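PDB 3VV1: protein LEC-6 from Caenorhabditis elegans, which is a galectin that binds glycans, with a preference for fucose-containing saccharides such as galactose linked to fucose. Local coordinates for residues Phe75-Phe79 with Asn102-Gln106; Lys108-Leu112 with Ile123-Gly127. One frame throughout, in Å; residues are numbered along the deposited sequence.

Contact 1: Phe75-Phe79 with Asn102-Gln106. With GAL (beta-D-galactopyranose), chain C; FUC (alpha-L-fucopyranose), chain B.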
loop_
_atom_site.group_PDB
_atom_site.type_symbol
_atom_site.label_atom_id
_atom_site.label_comp_id
_atom_site.label_asym_id
_atom_site.label_seq_id
_atom_site.Cartn_x
_atom_site.Cartn_y
_atom_site.Cartn_z
ATOM N N PHE A 75 -15.721 -4.744 15.100
ATOM C CA PHE A 75 -17.030 -4.824 14.415
ATOM C C PHE A 75 -17.336 -6.322 14.279
ATOM O O PHE A 75 -16.610 -7.042 13.573
ATOM C CB PHE A 75 -16.876 -4.146 13.033
ATOM C CG PHE A 75 -18.077 -4.335 12.136
ATOM C CD1 PHE A 75 -19.117 -3.388 12.144
ATOM C CD2 PHE A 75 -18.183 -5.452 11.261
ATOM C CE1 PHE A 75 -20.225 -3.520 11.321
ATOM C CE2 PHE A 75 -19.324 -5.572 10.444
ATOM C CZ PHE A 75 -20.314 -4.618 10.449
ATOM N N ASN A 76 -18.337 -6.813 14.996
ATOM C CA ASN A 76 -18.522 -8.290 15.094
ATOM C C ASN A 76 -19.919 -8.664 14.591
ATOM O O ASN A 76 -20.925 -8.326 15.202
ATOM C CB ASN A 76 -18.372 -8.636 16.563
ATOM C CG ASN A 76 -18.260 -10.156 16.868
ATOM O OD1 ASN A 76 -18.474 -10.546 18.017
ATOM N ND2 ASN A 76 -17.859 -10.998 15.897
ATOM N N ALA A 77 -19.964 -9.325 13.457
ATOM C CA ALA A 77 -21.207 -9.876 12.950
ATOM C C ALA A 77 -21.454 -11.209 13.659
ATOM O O ALA A 77 -20.601 -12.077 13.634
ATOM C CB ALA A 77 -21.050 -10.114 11.424
ATOM N N ARG A 78 -22.645 -11.384 14.232
ATOM C CA ARG A 78 -22.977 -12.590 15.011
ATOM C C ARG A 78 -24.248 -13.235 14.433
ATOM O O ARG A 78 -25.377 -12.757 14.658
ATOM C CB ARG A 78 -23.194 -12.195 16.494
ATOM C CG ARG A 78 -21.965 -11.520 17.106
ATOM C CD ARG A 78 -22.228 -11.288 18.584
ATOM N NE ARG A 78 -21.024 -10.774 19.238
ATOM C CZ ARG A 78 -20.936 -10.554 20.548
ATOM N NH1 ARG A 78 -22.001 -10.789 21.343
ATOM N NH2 ARG A 78 -19.799 -10.115 21.080
ATOM N N PHE A 79 -24.081 -14.323 13.699
ATOM C CA PHE A 79 -25.238 -15.062 13.178
ATOM C C PHE A 79 -25.901 -15.893 14.278
ATOM O O PHE A 79 -27.069 -16.237 14.168
ATOM C CB PHE A 79 -24.776 -15.905 11.980
ATOM C CG PHE A 79 -24.297 -15.051 10.842
ATOM C CD1 PHE A 79 -25.216 -14.433 9.978
ATOM C CD2 PHE A 79 -22.904 -14.774 10.666
ATOM C CE1 PHE A 79 -24.741 -13.590 8.967
ATOM C CE2 PHE A 79 -22.438 -13.932 9.643
ATOM C CZ PHE A 79 -23.374 -13.328 8.787
ATOM N N ASN A 102 -28.283 -7.254 12.365
ATOM C CA ASN A 102 -27.263 -7.898 11.514
ATOM C C ASN A 102 -27.676 -7.679 10.059
ATOM O O ASN A 102 -28.731 -8.192 9.620
ATOM C CB ASN A 102 -27.191 -9.407 11.821
ATOM C CG ASN A 102 -26.088 -10.105 11.041
ATOM O OD1 ASN A 102 -25.407 -9.496 10.205
ATOM N ND2 ASN A 102 -25.951 -11.416 11.244
ATOM N N PRO A 103 -26.879 -6.905 9.309
ATOM C CA PRO A 103 -27.286 -6.620 7.943
ATOM C C PRO A 103 -26.846 -7.725 6.987
ATOM O O PRO A 103 -27.135 -7.643 5.763
ATOM C CB PRO A 103 -26.507 -5.347 7.636
ATOM C CG PRO A 103 -25.207 -5.499 8.404
ATOM C CD PRO A 103 -25.622 -6.213 9.701
ATOM N N PHE A 104 -26.148 -8.749 7.495
ATOM C CA PHE A 104 -25.585 -9.757 6.591
ATOM C C PHE A 104 -26.354 -11.053 6.607
ATOM O O PHE A 104 -26.954 -11.402 7.620
ATOM C CB PHE A 104 -24.142 -10.086 6.984
ATOM C CG PHE A 104 -23.281 -8.882 7.177
ATOM C CD1 PHE A 104 -22.814 -8.152 6.049
ATOM C CD2 PHE A 104 -22.874 -8.481 8.453
ATOM C CE1 PHE A 104 -21.966 -7.044 6.224
ATOM C CE2 PHE A 104 -22.040 -7.368 8.622
ATOM C CZ PHE A 104 -21.589 -6.640 7.508
ATOM N N GLN A 105 -26.271 -11.773 5.503
ATOM C CA GLN A 105 -26.726 -13.167 5.444
ATOM C C GLN A 105 -25.516 -13.978 5.039
ATOM O O GLN A 105 -24.697 -13.523 4.190
ATOM C CB GLN A 105 -27.806 -13.313 4.378
ATOM C CG GLN A 105 -29.059 -12.560 4.811
ATOM C CD GLN A 105 -30.150 -12.604 3.765
ATOM O OE1 GLN A 105 -30.223 -11.724 2.918
ATOM N NE2 GLN A 105 -30.990 -13.636 3.806
ATOM N N GLN A 106 -25.397 -15.186 5.611
ATOM C CA GLN A 106 -24.318 -16.083 5.188
ATOM C C GLN A 106 -24.474 -16.422 3.713
ATOM O O GLN A 106 -25.613 -16.534 3.195
ATOM C CB GLN A 106 -24.182 -17.318 6.129
ATOM C CG GLN A 106 -23.552 -16.902 7.504
ATOM C CD GLN A 106 -23.897 -17.841 8.632
ATOM O OE1 GLN A 106 -25.070 -18.135 8.851
ATOM N NE2 GLN A 106 -22.889 -18.308 9.359
HETATM C C1 GAL C . -17.562 -10.797 23.832
HETATM C C2 GAL C . -16.873 -11.703 22.766
HETATM C C3 GAL C . -15.683 -11.019 22.205
HETATM C C4 GAL C . -16.087 -9.626 21.697
HETATM C C5 GAL C . -16.791 -8.870 22.835
HETATM C C6 GAL C . -17.209 -7.449 22.391
HETATM O O2 GAL C . -16.481 -12.902 23.395
HETATM O O3 GAL C . -15.183 -11.773 21.066
HETATM O O4 GAL C . -16.963 -9.755 20.553
HETATM O O5 GAL C . -17.928 -9.551 23.234
HETATM O O6 GAL C . -17.864 -6.793 23.494
HETATM C C1 FUC B . -21.302 -13.215 25.171
HETATM C C2 FUC B . -21.743 -11.909 24.368
HETATM C C3 FUC B . -21.059 -10.629 24.948
HETATM C C4 FUC B . -19.576 -10.836 25.365
HETATM C C5 FUC B . -19.497 -11.787 26.574
HETATM C C6 FUC B . -18.023 -11.959 26.882
HETATM O O1 FUC B . -22.433 -13.931 25.643
HETATM O O2 FUC B . -23.255 -11.744 24.091
HETATM O O3 FUC B . -21.109 -9.730 23.901
HETATM O O4 FUC B . -18.780 -11.416 24.208
HETATM O O5 FUC B . -20.104 -13.072 26.158
#

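Contact 2: Lys108-Leu112 with Ile123-Gly127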
loop_
_atom_site.group_PDB
_atom_site.type_symbol
_atom_site.label_atom_id
_atom_site.label_comp_id
_atom_site.label_asym_id
_atom_site.label_seq_id
_atom_site.Cartn_x
_atom_site.Cartn_y
_atom_site.Cartn_z
ATOM N N LYS A 108 -23.950 -14.679 1.070
ATOM C CA LYS A 108 -24.205 -13.533 0.140
ATOM C C LYS A 108 -22.994 -12.599 0.144
ATOM O O LYS A 108 -22.198 -12.646 1.046
ATOM C CB LYS A 108 -25.525 -12.776 0.500
ATOM C CG LYS A 108 -26.829 -13.592 0.479
ATOM C CD LYS A 108 -27.031 -14.170 -0.892
ATOM C CE LYS A 108 -28.448 -14.700 -1.135
ATOM N NZ LYS A 108 -28.595 -15.237 -2.540
ATOM N N ILE A 109 -22.821 -11.802 -0.916
ATOM C CA ILE A 109 -21.674 -10.939 -1.060
ATOM C C ILE A 109 -22.035 -9.532 -0.592
ATOM O O ILE A 109 -23.113 -9.019 -0.933
ATOM C CB ILE A 109 -21.192 -10.867 -2.534
ATOM C CG1 ILE A 109 -20.922 -12.264 -3.077
ATOM C CG2 ILE A 109 -19.931 -9.996 -2.624
ATOM C CD1 ILE A 109 -20.838 -12.379 -4.581
ATOM N N TYR A 110 -21.125 -8.899 0.160
ATOM C CA TYR A 110 -21.366 -7.527 0.651
ATOM C C TYR A 110 -20.136 -6.684 0.442
ATOM O O TYR A 110 -18.987 -7.140 0.635
ATOM C CB TYR A 110 -21.652 -7.542 2.192
ATOM C CG TYR A 110 -22.924 -8.308 2.460
ATOM C CD1 TYR A 110 -24.139 -7.676 2.421
ATOM C CD2 TYR A 110 -22.905 -9.700 2.716
ATOM C CE1 TYR A 110 -25.321 -8.359 2.584
ATOM C CE2 TYR A 110 -24.071 -10.395 2.894
ATOM C CZ TYR A 110 -25.297 -9.733 2.803
ATOM O OH TYR A 110 -26.469 -10.422 2.975
ATOM N N THR A 111 -20.372 -5.415 0.134
ATOM C CA THR A 111 -19.356 -4.415 0.173
ATOM C C THR A 111 -19.502 -3.646 1.476
ATOM O O THR A 111 -20.530 -3.010 1.729
ATOM C CB THR A 111 -19.442 -3.493 -1.040
ATOM O OG1 THR A 111 -19.144 -4.224 -2.234
ATOM C CG2 THR A 111 -18.430 -2.306 -0.893
ATOM N N LEU A 112 -18.491 -3.766 2.317
ATOM C CA LEU A 112 -18.520 -3.156 3.698
ATOM C C LEU A 112 -17.455 -2.116 3.771
ATOM O O LEU A 112 -16.286 -2.373 3.447
ATOM C CB LEU A 112 -18.261 -4.271 4.735
ATOM C CG LEU A 112 -18.055 -3.826 6.193
ATOM C CD1 LEU A 112 -19.375 -3.241 6.673
ATOM C CD2 LEU A 112 -17.627 -5.056 7.069
ATOM N N ILE A 123 -20.097 3.438 8.980
ATOM C CA ILE A 123 -20.046 2.071 8.433
ATOM C C ILE A 123 -21.165 1.939 7.411
ATOM O O ILE A 123 -22.305 2.284 7.732
ATOM C CB ILE A 123 -20.215 1.028 9.557
ATOM C CG1 ILE A 123 -19.181 1.268 10.689
ATOM C CG2 ILE A 123 -20.048 -0.391 8.974
ATOM C CD1 ILE A 123 -19.564 0.465 11.927
ATOM N N PHE A 124 -20.819 1.464 6.190
ATOM C CA PHE A 124 -21.774 1.296 5.098
ATOM C C PHE A 124 -21.791 -0.119 4.617
ATOM O O PHE A 124 -20.761 -0.759 4.566
ATOM C CB PHE A 124 -21.353 2.226 3.926
ATOM C CG PHE A 124 -21.281 3.684 4.331
ATOM C CD1 PHE A 124 -20.170 4.144 5.066
ATOM C CD2 PHE A 124 -22.346 4.550 4.074
ATOM C CE1 PHE A 124 -20.111 5.483 5.476
ATOM C CE2 PHE A 124 -22.306 5.922 4.504
ATOM C CZ PHE A 124 -21.164 6.343 5.193
ATOM N N VAL A 125 -22.984 -0.592 4.246
ATOM C CA VAL A 125 -23.116 -1.936 3.683
ATOM C C VAL A 125 -23.776 -1.760 2.324
ATOM O O VAL A 125 -24.876 -1.174 2.243
ATOM C CB VAL A 125 -23.962 -2.817 4.613
ATOM C CG1 VAL A 125 -24.167 -4.201 3.958
ATOM C CG2 VAL A 125 -23.229 -2.995 5.940
ATOM N N ASN A 126 -23.110 -2.171 1.244
ATOM C CA ASN A 126 -23.711 -2.064 -0.099
ATOM C C ASN A 126 -24.117 -0.632 -0.413
ATOM O O ASN A 126 -25.191 -0.345 -0.961
ATOM C CB ASN A 126 -24.854 -3.111 -0.343
ATOM C CG ASN A 126 -24.335 -4.546 -0.383
ATOM O OD1 ASN A 126 -23.140 -4.767 -0.375
ATOM N ND2 ASN A 126 -25.212 -5.499 -0.493
ATOM N N GLY A 127 -23.266 0.258 0.070
ATOM C CA GLY A 127 -23.403 1.704 -0.224
ATOM C C GLY A 127 -24.314 2.473 0.740
ATOM O O GLY A 127 -24.268 3.730 0.769
HETATM O O HOH W 1 -25.675 -8.355 -1.368
HETATM O O HOH W 2 -20.784 -0.054 1.367
#

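Contact 1: Phe75-Phe79 with Asn102-Gln106
Phe79 and Gln106 meet as two flat groups laid one on the other: the ring and amide planes are parallel to within 1°, and Gln106 CG stands 3.6 Å from the Phe79 ring centroid almost exactly on the ring normal, a CH-pi contact. A chi1 of -73° sets Gln106 CG over the ring, and the extended chi2 (156°) then carries CD on to 3.6 Å from Phe79 CG; the amide NE2 is bonded to the backbone O of Thr55. At the ring edge, in plane, lies the carbonyl of Phe104, with its O 3.4 Å from Phe79 CE1, while Asn102 ND2 approaches obliquely. Asn102 itself is held by its other amide atom. Its CG lies beside the carbonyl carbon (chi1 -176°), which lets OD1 face the chain ahead and accept from Phe104 N at 2.9 Å, the donor lying above the carbonyl plane; this makes an Asx turn.

Deeper in, the rings of Phe75 and Phe104 come from opposite directions and meet edge to edge, Phe75 CZ lying 3.7 Å from Phe104 CE2. Ala77 CB packs obliquely on the Phe104 ring, whose one face is overlain by Pro103 CG. No hydrogen bond crosses between the segments.

Alternation along strand 71-78 sends Asn76 and Arg78 the other way. Arg78 NE donates to Asn76 OD1 at 2.8 Å, nearly in the guanidinium plane, and a salt bridge from NH1 to Glu81 further restrains the group. NH1 then donates to fucose O3, and NH2 to galactose O4 at 2.9 Å and to the same fucose O3. One strand thus joins the hydrophobic interior of a galectin beta-sandwich to its carbohydrate-recognition site, where Glu97 and Glu81 also bond the fucose, and Glu97, His74 and Asn87 the galactose.

Contact 2: Lys108-Leu112 with Ile123-Gly127
The Tyr110 ring meets Val125 CG1 and Asn126 ND2 obliquely, each 3.8 Å from its CD1; with Phe104, outside the two segments, the ring makes an edge-to-face pair. The side chains of Asn126 and Tyr110 cross at a slant, their amide and ring planes 14° apart. The amide OD1 takes the backbone N of Thr111 at 2.9 Å, close to the carbonyl axis (170° at O), with the N-H also nearly straight. Asn126 CG sits beside its own backbone N (chi1 -67°), which turns the amide toward the N-H edge of the neighbouring strand at Thr111. The backbone N of Asn126 donates to Thr111 O at 2.8 Å, so one asparagine grips Thr111 through both main chain and side chain.

Beyond this clamp, Leu112 and Val125 form an antiparallel non-hydrogen-bonded pair. Leu112 CD1 lies 3.7 Å from Ile123 CG2 and also touches Val125 CG2; Leu112 and Ile123 run side by side and both touch Phe75 of strand 71-78.

Two waters extend the polar side: one links Ile109 O to Asn126 ND2, the other Thr111 O to Gly127 N. Past the end of strand 120-125, therefore, the amide of Asn126 substitutes for a backbone acceptor and water continues the bonding, while aliphatic packing holds the hairpin on its buried face.

How the contacts relate
Contact 1 spans from the sugar site to the interior, whereas contact 2 lies within one sheet, at the open end of the hairpin formed by strands 110-117 and 120-125. Each is partly buried, but they are held together differently: contact 1 has no hydrogen bond between its segments and relies on rings, whereas contact 2 has two direct bonds and water bridges on its exposed side. Their inner faces join in the sandwich core, where Phe75 CE2 lies 3.8 Å from Leu112 CD2. A probable hydrogen bond from Gln105 N to Tyr110 OH (2.9 Å) ties loop 102-106 to the hairpin.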